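Local coordinates for caspase recruitment domain-containing protein 19 (Homo sapiens, PDB 4DWN) that associates with BCL10 through a CARD-CARD interaction and plays a role in inhibiting BCL10-induced activation of NF-kappa-B, at residues T15-G20 with R95-H100. Residues are numbered along the deposited sequence; the frame is centred on the assembly and turned at random.
Sequences TPFLTG and RLPSRH. With SO4 (sulfate ion), chain C; SO4 (sulfate ion), chain D.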
loop_
_atom_site.group_PDB
_atom_site.type_symbol
_atom_site.label_atom_id
_atom_site.label_comp_id
_atom_site.label_asym_id
_atom_site.label_seq_id
_atom_site.Cartn_x
_atom_site.Cartn_y
_atom_site.Cartn_z
ATOM N N THR A 15 -3.482 -3.219 8.407
ATOM C CA THR A 15 -4.493 -2.912 7.401
ATOM C C THR A 15 -5.671 -2.062 7.926
ATOM O O THR A 15 -6.031 -1.042 7.288
ATOM C CB THR A 15 -4.930 -4.163 6.651
ATOM O OG1 THR A 15 -3.869 -4.538 5.742
ATOM C CG2 THR A 15 -6.202 -3.893 5.786
ATOM N N PRO A 16 -6.221 -2.411 9.106
ATOM C CA PRO A 16 -7.352 -1.588 9.577
ATOM C C PRO A 16 -6.942 -0.124 9.850
ATOM O O PRO A 16 -7.644 0.834 9.500
ATOM C CB PRO A 16 -7.800 -2.310 10.847
ATOM C CG PRO A 16 -7.484 -3.764 10.482
ATOM C CD PRO A 16 -6.154 -3.700 9.820
ATOM N N PHE A 17 -5.769 0.028 10.439
ATOM C CA PHE A 17 -5.206 1.357 10.677
ATOM C C PHE A 17 -4.991 2.104 9.333
ATOM O O PHE A 17 -5.389 3.263 9.167
ATOM C CB PHE A 17 -3.855 1.218 11.398
ATOM C CG PHE A 17 -3.242 2.514 11.810
ATOM C CD1 PHE A 17 -3.606 3.132 12.997
ATOM C CD2 PHE A 17 -2.245 3.081 11.044
ATOM C CE1 PHE A 17 -3.010 4.324 13.380
ATOM C CE2 PHE A 17 -1.642 4.263 11.428
ATOM C CZ PHE A 17 -2.036 4.874 12.593
ATOM N N LEU A 18 -4.324 1.465 8.370
ATOM C CA LEU A 18 -4.030 2.115 7.105
ATOM C C LEU A 18 -5.263 2.569 6.318
ATOM O O LEU A 18 -5.193 3.580 5.620
ATOM C CB LEU A 18 -3.187 1.200 6.235
ATOM C CG LEU A 18 -1.741 0.964 6.681
ATOM C CD1 LEU A 18 -1.137 -0.292 5.982
ATOM C CD2 LEU A 18 -0.890 2.211 6.390
ATOM N N THR A 19 -6.373 1.849 6.477
ATOM C CA THR A 19 -7.562 2.089 5.680
ATOM C C THR A 19 -8.543 3.064 6.370
ATOM O O THR A 19 -9.570 3.442 5.815
ATOM C CB THR A 19 -8.289 0.786 5.333
ATOM O OG1 THR A 19 -8.624 0.098 6.543
ATOM C CG2 THR A 19 -7.425 -0.129 4.432
ATOM N N GLY A 20 -8.230 3.488 7.577
ATOM C CA GLY A 20 -9.063 4.488 8.236
ATOM C C GLY A 20 -9.111 5.772 7.427
ATOM O O GLY A 20 -8.087 6.253 6.940
ATOM N N ARG A 95 3.984 5.783 12.366
ATOM C CA ARG A 95 2.949 5.549 13.377
ATOM C C ARG A 95 2.289 4.174 13.307
ATOM O O ARG A 95 1.373 3.895 14.083
ATOM C CB ARG A 95 1.875 6.630 13.231
ATOM C CG ARG A 95 2.437 8.002 13.390
ATOM C CD ARG A 95 1.393 9.086 13.132
ATOM N NE ARG A 95 0.231 8.787 13.956
ATOM C CZ ARG A 95 -1.039 8.800 13.559
ATOM N NH1 ARG A 95 -1.980 8.456 14.431
ATOM N NH2 ARG A 95 -1.374 9.176 12.336
ATOM N N LEU A 96 2.710 3.309 12.383
ATOM C CA LEU A 96 2.024 2.021 12.223
ATOM C C LEU A 96 2.037 1.159 13.475
ATOM O O LEU A 96 3.042 1.077 14.174
ATOM C CB LEU A 96 2.620 1.230 11.082
ATOM C CG LEU A 96 2.483 1.916 9.710
ATOM C CD1 LEU A 96 3.124 1.054 8.629
ATOM C CD2 LEU A 96 1.017 2.266 9.445
ATOM N N PRO A 97 0.896 0.512 13.767
ATOM C CA PRO A 97 0.815 -0.438 14.881
ATOM C C PRO A 97 1.961 -1.440 14.867
ATOM O O PRO A 97 2.469 -1.740 15.931
ATOM C CB PRO A 97 -0.526 -1.148 14.650
ATOM C CG PRO A 97 -1.365 -0.092 13.969
ATOM C CD PRO A 97 -0.405 0.670 13.086
ATOM N N SER A 98 2.364 -1.940 13.693
ATOM C CA SER A 98 3.366 -3.005 13.626
ATOM C C SER A 98 4.753 -2.538 14.036
ATOM O O SER A 98 5.626 -3.370 14.291
ATOM C CB SER A 98 3.458 -3.629 12.227
ATOM O OG SER A 98 3.845 -2.673 11.261
ATOM N N ARG A 99 4.946 -1.233 14.137
ATOM C CA ARG A 99 6.239 -0.707 14.568
ATOM C C ARG A 99 6.325 -0.750 16.087
ATOM O O ARG A 99 7.409 -0.903 16.628
ATOM C CB ARG A 99 6.414 0.734 14.059
ATOM C CG ARG A 99 7.847 1.289 14.147
ATOM C CD ARG A 99 8.065 2.510 13.219
ATOM N NE ARG A 99 7.353 2.332 11.973
ATOM C CZ ARG A 99 7.807 1.622 10.951
ATOM N NH1 ARG A 99 7.071 1.495 9.850
ATOM N NH2 ARG A 99 9.006 1.027 11.033
ATOM N N HIS A 100 5.175 -0.641 16.763
ATOM C CA HIS A 100 5.142 -0.406 18.203
ATOM C C HIS A 100 4.500 -1.572 18.948
ATOM O O HIS A 100 3.850 -1.398 19.968
ATOM C CB HIS A 100 4.413 0.923 18.481
ATOM C CG HIS A 100 4.933 2.063 17.656
ATOM N ND1 HIS A 100 6.190 2.597 17.839
ATOM C CD2 HIS A 100 4.387 2.741 16.612
ATOM C CE1 HIS A 100 6.393 3.566 16.962
ATOM N NE2 HIS A 100 5.313 3.670 16.202
ATOM O OXT HIS A 100 4.623 -2.728 18.548
HETATM S S SO4 C . 9.840 -0.374 7.697
HETATM O O1 SO4 C . 8.463 -0.203 8.268
HETATM O O2 SO4 C . 10.204 -1.798 7.754
HETATM O O3 SO4 C . 9.836 0.058 6.259
HETATM O O4 SO4 C . 10.832 0.430 8.491
HETATM S S SO4 D . -5.200 9.940 13.252
HETATM O O1 SO4 D . -4.261 8.859 13.438
HETATM O O2 SO4 D . -5.296 10.121 11.802
HETATM O O3 SO4 D . -6.482 9.513 13.772
HETATM O O4 SO4 D . -4.703 11.153 13.886
#
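With its CG turned anti to the backbone N (chi1 -175°), F17 on helix 7-19 lays its ring against P97 and L96, while L96, whose CG is anti to its carbonyl carbon (chi1 -62°), reaches back with CD2 between F17 and L18. P97 covers one face of the phenyl group. Its CD lies 3.9 Å from the centroid of the F17 ring, 23° off the ring normal, a CH-pi contact displaced toward the CG side of the ring, and CG of P97 continues the contact onto CB of F17. CD2 of L96 approaches the same ring obliquely, 3.7 Å from CD2 of F17, and its other neighbour is CD2 of L18 at 3.6 Å. No hydrogen bond joins the two segments; the contact is carried by apolar groups. In this all-helical CARD it fastens the C-terminal tail, with a 3-10 turn at 97-99, to the first long helix of the bundle. L92 of helix 90-94 touches F17 and L18 as well, and L96 and L18 extend inward to helix 75-88, L96 on Y82 and L85, L18 on F81. Nearer the surface, R95 presents a guanidinium face to the rim of the F17 ring, NH1 standing 4.0 Å from CZ of F17 with the two planes steeply inclined. The edge of that guanidinium grips a sulfate, probably from the crystallisation liquor: NH1 of R95 donates to its O1, and NH2 adds a weak bond to the same oxygen. R23, which makes a cation-pi contact with F17 and hydrogen-bonds to its carbonyl O, binds the same sulfate through NE. R99 holds a second sulfate, shared with H93 and R10, its NH1 lying 2.7 Å from sulfate O1.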